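Local coordinates for methylxanthine N1-demethylase NdmA (PDB 6ICN), which catalyses the N1-demethylation of caffeine to theobromine and formaldehyde, as a Rieske non-heme iron oxygenase carrying a [2Fe-2S] cluster, at residues E180-N185 and L302-D307; T187-F192 and F220-D225. All blocks are in the same frame, centred on the assembly; numbering follows the deposited sequence.

Both contacts are buried in the C-terminal catalytic part of the chain, and both reach the mononuclear metal site, here filled by cobalt. Interaction 1 joins helix 179-186 to helix 293-313 and is mainly polar: an amide bonds a metal-binding carboxylate, while a guanidinium reaches it through the amide and a water. Interaction 2 joins the loop after helix 179-186 to strand 219-225 and is aromatic across its interface, with no hydrogen bond between the two segments. The two meet at the metal, where Asp-307 of interaction 1 and His-191 of interaction 2 are ligands. Both border the water bound to the cobalt. Each also touches the second subunit, through residues beside its Rieske cluster.

Interaction 1: residues E180-N185 and L302-D307. With CO (cobalt (II) ion), chain E; CFF (caffeine), chain F.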
loop_
_atom_site.group_PDB
_atom_site.type_symbol
_atom_site.label_atom_id
_atom_site.label_comp_id
_atom_site.label_asym_id
_atom_site.label_seq_id
_atom_site.Cartn_x
_atom_site.Cartn_y
_atom_site.Cartn_z
ATOM N N GLU A 180 -11.282 23.236 22.266
ATOM C CA GLU A 180 -11.528 24.679 22.248
ATOM C C GLU A 180 -11.584 25.226 20.818
ATOM O O GLU A 180 -12.489 25.998 20.474
ATOM C CB GLU A 180 -10.445 25.400 23.064
ATOM C CG GLU A 180 -10.441 25.064 24.564
ATOM C CD GLU A 180 -9.616 23.806 24.937
ATOM O OE1 GLU A 180 -9.083 23.084 24.039
ATOM O OE2 GLU A 180 -9.486 23.530 26.159
ATOM N N ARG A 181 -10.625 24.839 19.960
ATOM C CA ARG A 181 -10.666 25.345 18.592
ATOM C C ARG A 181 -11.870 24.794 17.835
ATOM O O ARG A 181 -12.451 25.489 16.994
ATOM C CB ARG A 181 -9.347 25.015 17.872
ATOM C CG ARG A 181 -8.146 25.750 18.490
ATOM C CD ARG A 181 -7.423 26.465 17.415
ATOM N NE ARG A 181 -6.089 26.957 17.743
ATOM C CZ ARG A 181 -5.755 28.249 17.696
ATOM N NH1 ARG A 181 -6.679 29.157 17.411
ATOM N NH2 ARG A 181 -4.505 28.620 17.931
ATOM N N ARG A 182 -12.278 23.553 18.143
ATOM C CA ARG A 182 -13.455 22.990 17.494
ATOM C C ARG A 182 -14.715 23.739 17.904
ATOM O O ARG A 182 -15.560 24.055 17.057
ATOM C CB ARG A 182 -13.565 21.495 17.830
ATOM C CG ARG A 182 -14.325 20.694 16.773
ATOM C CD ARG A 182 -15.832 20.740 16.995
ATOM N NE ARG A 182 -16.529 20.341 15.767
ATOM C CZ ARG A 182 -16.763 21.148 14.735
ATOM N NH1 ARG A 182 -16.370 22.429 14.785
ATOM N NH2 ARG A 182 -17.391 20.685 13.648
ATOM N N TRP A 183 -14.849 24.042 19.199
ATOM C CA TRP A 183 -16.001 24.794 19.681
ATOM C C TRP A 183 -16.090 26.145 18.976
ATOM O O TRP A 183 -17.147 26.529 18.456
ATOM C CB TRP A 183 -15.899 24.978 21.199
ATOM C CG TRP A 183 -17.159 25.530 21.863
ATOM C CD1 TRP A 183 -18.100 24.805 22.541
ATOM C CD2 TRP A 183 -17.590 26.909 21.928
ATOM N NE1 TRP A 183 -19.098 25.644 23.017
ATOM C CE2 TRP A 183 -18.800 26.935 22.661
ATOM C CE3 TRP A 183 -17.061 28.114 21.460
ATOM C CZ2 TRP A 183 -19.511 28.118 22.903
ATOM C CZ3 TRP A 183 -17.767 29.303 21.708
ATOM C CH2 TRP A 183 -18.978 29.291 22.429
ATOM N N GLU A 184 -14.964 26.867 18.915
ATOM C CA GLU A 184 -14.980 28.177 18.275
ATOM C C GLU A 184 -15.308 28.066 16.791
ATOM O O GLU A 184 -16.025 28.913 16.244
ATOM C CB GLU A 184 -13.636 28.878 18.500
ATOM C CG GLU A 184 -13.369 29.119 19.970
ATOM C CD GLU A 184 -12.175 30.001 20.223
ATOM O OE1 GLU A 184 -11.767 30.719 19.284
ATOM O OE2 GLU A 184 -11.630 29.950 21.347
ATOM N N ASN A 185 -14.830 27.009 16.123
ATOM C CA ASN A 185 -15.190 26.810 14.721
ATOM C C ASN A 185 -16.695 26.608 14.551
ATOM O O ASN A 185 -17.298 27.127 13.606
ATOM C CB ASN A 185 -14.403 25.618 14.158
ATOM C CG ASN A 185 -14.854 25.221 12.761
ATOM O OD1 ASN A 185 -15.500 24.190 12.590
ATOM N ND2 ASN A 185 -14.545 26.047 11.762
ATOM N N LEU A 302 -19.989 16.903 4.424
ATOM C CA LEU A 302 -19.416 17.910 3.528
ATOM C C LEU A 302 -18.979 19.150 4.304
ATOM O O LEU A 302 -17.864 19.658 4.109
ATOM C CB LEU A 302 -20.449 18.271 2.448
ATOM C CG LEU A 302 -20.126 19.435 1.508
ATOM C CD1 LEU A 302 -18.839 19.137 0.738
ATOM C CD2 LEU A 302 -21.299 19.725 0.565
ATOM N N VAL A 303 -19.851 19.639 5.193
ATOM C CA VAL A 303 -19.509 20.763 6.071
ATOM C C VAL A 303 -18.242 20.459 6.859
ATOM O O VAL A 303 -17.303 21.266 6.903
ATOM C CB VAL A 303 -20.691 21.074 7.010
ATOM C CG1 VAL A 303 -20.269 22.064 8.116
ATOM C CG2 VAL A 303 -21.884 21.627 6.218
ATOM N N PHE A 304 -18.178 19.278 7.472
ATOM C CA PHE A 304 -17.003 18.947 8.268
ATOM C C PHE A 304 -15.752 18.855 7.393
ATOM O O PHE A 304 -14.666 19.260 7.815
ATOM C CB PHE A 304 -17.233 17.645 9.036
ATOM C CG PHE A 304 -18.289 17.744 10.134
ATOM C CD1 PHE A 304 -18.545 18.949 10.786
ATOM C CD2 PHE A 304 -19.018 16.613 10.506
ATOM C CE1 PHE A 304 -19.525 19.025 11.810
ATOM C CE2 PHE A 304 -19.995 16.687 11.524
ATOM C CZ PHE A 304 -20.238 17.888 12.174
ATOM N N ALA A 305 -15.886 18.314 6.171
ATOM C CA ALA A 305 -14.729 18.232 5.280
ATOM C C ALA A 305 -14.249 19.614 4.871
ATOM O O ALA A 305 -13.049 19.798 4.631
ATOM C CB ALA A 305 -15.058 17.414 4.028
ATOM N N GLU A 306 -15.170 20.586 4.762
ATOM C CA GLU A 306 -14.770 21.964 4.461
ATOM C C GLU A 306 -14.006 22.595 5.628
ATOM O O GLU A 306 -12.969 23.248 5.425
ATOM C CB GLU A 306 -16.004 22.788 4.084
ATOM C CG GLU A 306 -16.600 22.348 2.718
ATOM C CD GLU A 306 -17.947 22.997 2.378
ATOM O OE1 GLU A 306 -18.644 23.510 3.284
ATOM O OE2 GLU A 306 -18.330 22.955 1.182
ATOM N N ASP A 307 -14.467 22.370 6.868
ATOM C CA ASP A 307 -13.766 22.927 8.031
ATOM C C ASP A 307 -12.410 22.265 8.286
ATOM O O ASP A 307 -11.446 22.948 8.646
ATOM C CB ASP A 307 -14.638 22.787 9.290
ATOM C CG ASP A 307 -15.751 23.805 9.346
ATOM O OD1 ASP A 307 -15.460 25.006 9.305
ATOM O OD2 ASP A 307 -16.930 23.414 9.447
HETATM CO CO CO E . -17.475 25.565 9.538
HETATM N N1 CFF F . -22.522 24.239 11.768
HETATM C C2 CFF F . -23.647 24.938 11.412
HETATM C C10 CFF F . -21.491 24.887 12.558
HETATM C C6 CFF F . -22.362 22.967 11.393
HETATM N N3 CFF F . -24.613 24.340 10.671
HETATM O O11 CFF F . -23.780 26.075 11.750
HETATM C C12 CFF F . -25.813 25.075 10.283
HETATM C C4 CFF F . -24.454 23.051 10.287
HETATM C C5 CFF F . -23.352 22.361 10.643
HETATM N N9 CFF F . -25.238 22.232 9.564
HETATM O O13 CFF F . -21.375 22.358 11.707
HETATM N N7 CFF F . -23.466 21.115 10.146
HETATM C C8 CFF F . -24.626 21.039 9.482
HETATM C C14 CFF F . -22.685 19.890 10.144
HETATM O O HOH W 1 -18.408 22.555 11.636
HETATM O O HOH W 2 -18.236 25.285 11.474
#
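Asn-185 and Asp-307 make the direct hydrogen bond between helices 179-186 and 293-313. Asn-185 ND2 gives a nearly straight bond of 2.8 Å to Asp-307 OD1 (165° at the hydrogen). The acceptor lies in the amide plane, but the donor stands above the carboxylate plane, and the two planes are 85° apart. Asn-185 ND2 also bonds to Tyr-101 OH of the second subunit.

The same carboxylate holds the metal. Both its oxygens bind cobalt, OD1 of Asp-307 at 2.1 Å and OD2 of Asp-307 at 2.2 Å from the ion. His-191 and His-196 are the other protein ligands, and water 2 is bound as well. This is the two-histidine, one-carboxylate site of Rieske oxygenases.

Arg-182 meets Phe-304 beside this pair. Its chain bends at chi2 (-85°), which brings the guanidinium toward Phe-304. There NH2 of Arg-182 lies 3.3 Å from CE1 of Phe-304, with the ring carbon at the guanidinium edge. NH1 of Arg-182 bonds to a lone pair of Asn-185 OD1 at 2.9 Å. This bond holds the amide with its oxygen to Arg-182 and its nitrogen to Asp-307.

Water 1 accepts from Arg-182 NH2 at 2.9 Å. It lies within hydrogen-bonding distance of Asp-307 OD2 and of caffeine O13. Phe-304 CE1 packs against the caffeine methyl C14 at 3.7 Å, and Val-303 also lines the pocket.

Asn-185 is thus a second-shell residue that probably helps orient the metal-binding carboxylate. Its ND2 connects that carboxylate with Tyr-101 of the second subunit, a residue around its cluster.

Interaction 2: residues T187-F192 and F220-D225; sequences TDFSHF and FRFVYD. With CO (cobalt (II) ion), chain E.
Phe-189 lies against Tyr-224 and carries most of this contact. CD2 of Tyr-224 sits 3.4 Å above the Phe-189 ring, over its centre. The closest carbons are Phe-189 CE1 and Tyr-224 CD2, 3.5 Å apart. The ring centroids are 4.2 Å apart and the planes are at 35°, an oblique pair. The two side chains run in opposite directions past each other. CG of Tyr-224 is anti to its own backbone N (chi1 172°), which carries its CD2-CE2 side over the Phe-189 face.

Phe-222 completes the aromatic group. CE2 of Phe-222 is 4.1 Å from CZ of Phe-189, and the rim of the Phe-222 ring also meets the methyl CG2 of Thr-187. No hydrogen bond crosses between the segments.

Behind this layer the loop 187-192 is shaped by Asp-188. Its OD1 accepts from the backbone N of His-191 at 2.9 Å, an Asx motif. It takes a weak bond from the N of Ser-190 as well. ND1 of His-191 makes weak bonds to O and OD1 of Asp-188, which probably help set the rotation of the imidazole. NE2 of His-191 binds cobalt at 2.1 Å. The other carboxylate oxygen, Asp-188 OD2, bonds to NE2 of His-102, beside the [2Fe-2S] cluster of the second subunit, so Asp-188 bridges the cluster side of one subunit and the metal histidine of the other, consistent with the intersubunit electron path of Rieske oxygenases.

Further out, strand 219-225 lies between strands 214-216 and 239-246 of the large antiparallel sheet, and Phe-222 stacks on Tyr-243 of strand 239-246. Val-331 of helix 330-348 touches Thr-187, Phe-189 and Phe-222, so the metal-binding loop packs against both sheet and helix.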
loop_
_atom_site.group_PDB
_atom_site.type_symbol
_atom_site.label_atom_id
_atom_site.label_comp_id
_atom_site.label_asym_id
_atom_site.label_seq_id
_atom_site.Cartn_x
_atom_site.Cartn_y
_atom_site.Cartn_z
ATOM N N THR A 187 -19.237 27.745 16.349
ATOM C CA THR A 187 -20.054 28.907 16.685
ATOM C C THR A 187 -19.600 30.172 15.976
ATOM O O THR A 187 -20.049 31.263 16.330
ATOM C CB THR A 187 -20.033 29.153 18.199
ATOM O OG1 THR A 187 -18.689 29.379 18.627
ATOM C CG2 THR A 187 -20.625 27.960 18.986
ATOM N N ASP A 188 -18.694 30.056 15.012
ATOM C CA ASP A 188 -18.084 31.214 14.372
ATOM C C ASP A 188 -18.960 31.683 13.220
ATOM O O ASP A 188 -19.123 30.962 12.230
ATOM C CB ASP A 188 -16.692 30.835 13.885
ATOM C CG ASP A 188 -15.948 31.989 13.268
ATOM O OD1 ASP A 188 -16.401 32.492 12.225
ATOM O OD2 ASP A 188 -14.880 32.349 13.816
ATOM N N PHE A 189 -19.510 32.901 13.344
ATOM C CA PHE A 189 -20.391 33.467 12.330
ATOM C C PHE A 189 -19.636 33.970 11.094
ATOM O O PHE A 189 -20.223 34.044 10.013
ATOM C CB PHE A 189 -21.211 34.634 12.913
ATOM C CG PHE A 189 -22.009 34.302 14.168
ATOM C CD1 PHE A 189 -22.362 32.999 14.490
ATOM C CD2 PHE A 189 -22.426 35.329 15.022
ATOM C CE1 PHE A 189 -23.105 32.725 15.657
ATOM C CE2 PHE A 189 -23.168 35.066 16.179
ATOM C CZ PHE A 189 -23.507 33.764 16.494
ATOM N N SER A 190 -18.349 34.286 11.228
ATOM C CA SER A 190 -17.586 34.957 10.177
ATOM C C SER A 190 -17.038 34.023 9.096
ATOM O O SER A 190 -16.754 34.488 7.985
ATOM C CB SER A 190 -16.412 35.708 10.814
ATOM O OG SER A 190 -16.870 36.810 11.582
ATOM N N HIS A 191 -16.844 32.730 9.387
ATOM C CA HIS A 191 -16.147 31.879 8.433
ATOM C C HIS A 191 -17.064 31.259 7.392
ATOM O O HIS A 191 -16.561 30.806 6.353
ATOM C CB HIS A 191 -15.382 30.763 9.168
ATOM C CG HIS A 191 -16.228 29.585 9.560
ATOM N ND1 HIS A 191 -17.135 29.620 10.597
ATOM C CD2 HIS A 191 -16.276 28.322 9.065
ATOM C CE1 HIS A 191 -17.723 28.442 10.711
ATOM N NE2 HIS A 191 -17.211 27.632 9.801
ATOM N N PHE A 192 -18.387 31.245 7.639
ATOM C CA PHE A 192 -19.302 30.554 6.730
ATOM C C PHE A 192 -19.086 31.001 5.294
ATOM O O PHE A 192 -19.036 30.179 4.372
ATOM C CB PHE A 192 -20.767 30.793 7.131
ATOM C CG PHE A 192 -21.167 30.187 8.458
ATOM C CD1 PHE A 192 -21.313 28.821 8.604
ATOM C CD2 PHE A 192 -21.439 30.992 9.553
ATOM C CE1 PHE A 192 -21.702 28.264 9.812
ATOM C CE2 PHE A 192 -21.832 30.438 10.776
ATOM C CZ PHE A 192 -21.954 29.068 10.907
ATOM N N PHE A 220 -23.835 28.813 27.845
ATOM C CA PHE A 220 -23.934 30.039 27.071
ATOM C C PHE A 220 -25.183 29.961 26.206
ATOM O O PHE A 220 -25.388 28.972 25.491
ATOM C CB PHE A 220 -22.691 30.235 26.196
ATOM C CG PHE A 220 -21.804 31.377 26.626
ATOM C CD1 PHE A 220 -22.346 32.532 27.170
ATOM C CD2 PHE A 220 -20.425 31.308 26.453
ATOM C CE1 PHE A 220 -21.528 33.596 27.555
ATOM C CE2 PHE A 220 -19.597 32.372 26.845
ATOM C CZ PHE A 220 -20.154 33.507 27.395
ATOM N N ARG A 221 -26.021 31.000 26.262
ATOM C CA ARG A 221 -27.229 31.068 25.451
ATOM C C ARG A 221 -27.196 32.321 24.590
ATOM O O ARG A 221 -26.923 33.420 25.095
ATOM C CB ARG A 221 -28.488 31.060 26.326
ATOM C CG ARG A 221 -28.595 29.838 27.222
ATOM C CD ARG A 221 -29.978 29.685 27.782
ATOM N NE ARG A 221 -30.039 28.549 28.691
ATOM C CZ ARG A 221 -31.150 28.148 29.297
ATOM N NH1 ARG A 221 -32.288 28.795 29.081
ATOM N NH2 ARG A 221 -31.123 27.099 30.108
ATOM N N PHE A 222 -27.464 32.156 23.294
ATOM C CA PHE A 222 -27.518 33.289 22.373
ATOM C C PHE A 222 -28.263 32.878 21.106
ATOM O O PHE A 222 -28.357 31.689 20.778
ATOM C CB PHE A 222 -26.113 33.843 22.052
ATOM C CG PHE A 222 -25.089 32.795 21.634
ATOM C CD1 PHE A 222 -24.321 32.129 22.585
ATOM C CD2 PHE A 222 -24.868 32.532 20.295
ATOM C CE1 PHE A 222 -23.363 31.179 22.192
ATOM C CE2 PHE A 222 -23.917 31.585 19.885
ATOM C CZ PHE A 222 -23.171 30.906 20.835
ATOM N N VAL A 223 -28.806 33.882 20.403
ATOM C CA VAL A 223 -29.669 33.688 19.237
ATOM C C VAL A 223 -29.142 34.498 18.054
ATOM O O VAL A 223 -28.687 35.636 18.221
ATOM C CB VAL A 223 -31.130 34.071 19.563
ATOM C CG1 VAL A 223 -32.032 33.897 18.345
ATOM C CG2 VAL A 223 -31.647 33.248 20.732
ATOM N N TYR A 224 -29.211 33.916 16.854
ATOM C CA TYR A 224 -28.655 34.513 15.637
ATOM C C TYR A 224 -29.601 34.242 14.476
ATOM O O TYR A 224 -29.829 33.084 14.115
ATOM C CB TYR A 224 -27.256 33.947 15.352
ATOM C CG TYR A 224 -26.611 34.325 14.021
ATOM C CD1 TYR A 224 -26.949 35.504 13.356
ATOM C CD2 TYR A 224 -25.648 33.500 13.435
ATOM C CE1 TYR A 224 -26.358 35.844 12.142
ATOM C CE2 TYR A 224 -25.045 33.837 12.220
ATOM C CZ TYR A 224 -25.404 35.012 11.581
ATOM O OH TYR A 224 -24.820 35.366 10.379
ATOM N N ASP A 225 -30.146 35.305 13.880
ATOM C CA ASP A 225 -30.993 35.177 12.690
ATOM C C ASP A 225 -30.110 35.318 11.455
ATOM O O ASP A 225 -29.698 36.425 11.097
ATOM C CB ASP A 225 -32.107 36.218 12.706
ATOM C CG ASP A 225 -33.003 36.081 13.918
ATOM O OD1 ASP A 225 -33.439 34.941 14.204
ATOM O OD2 ASP A 225 -33.264 37.103 14.590
HETATM CO CO CO E . -17.475 25.565 9.538
HETATM O O HOH W 2 -18.236 25.285 11.474
#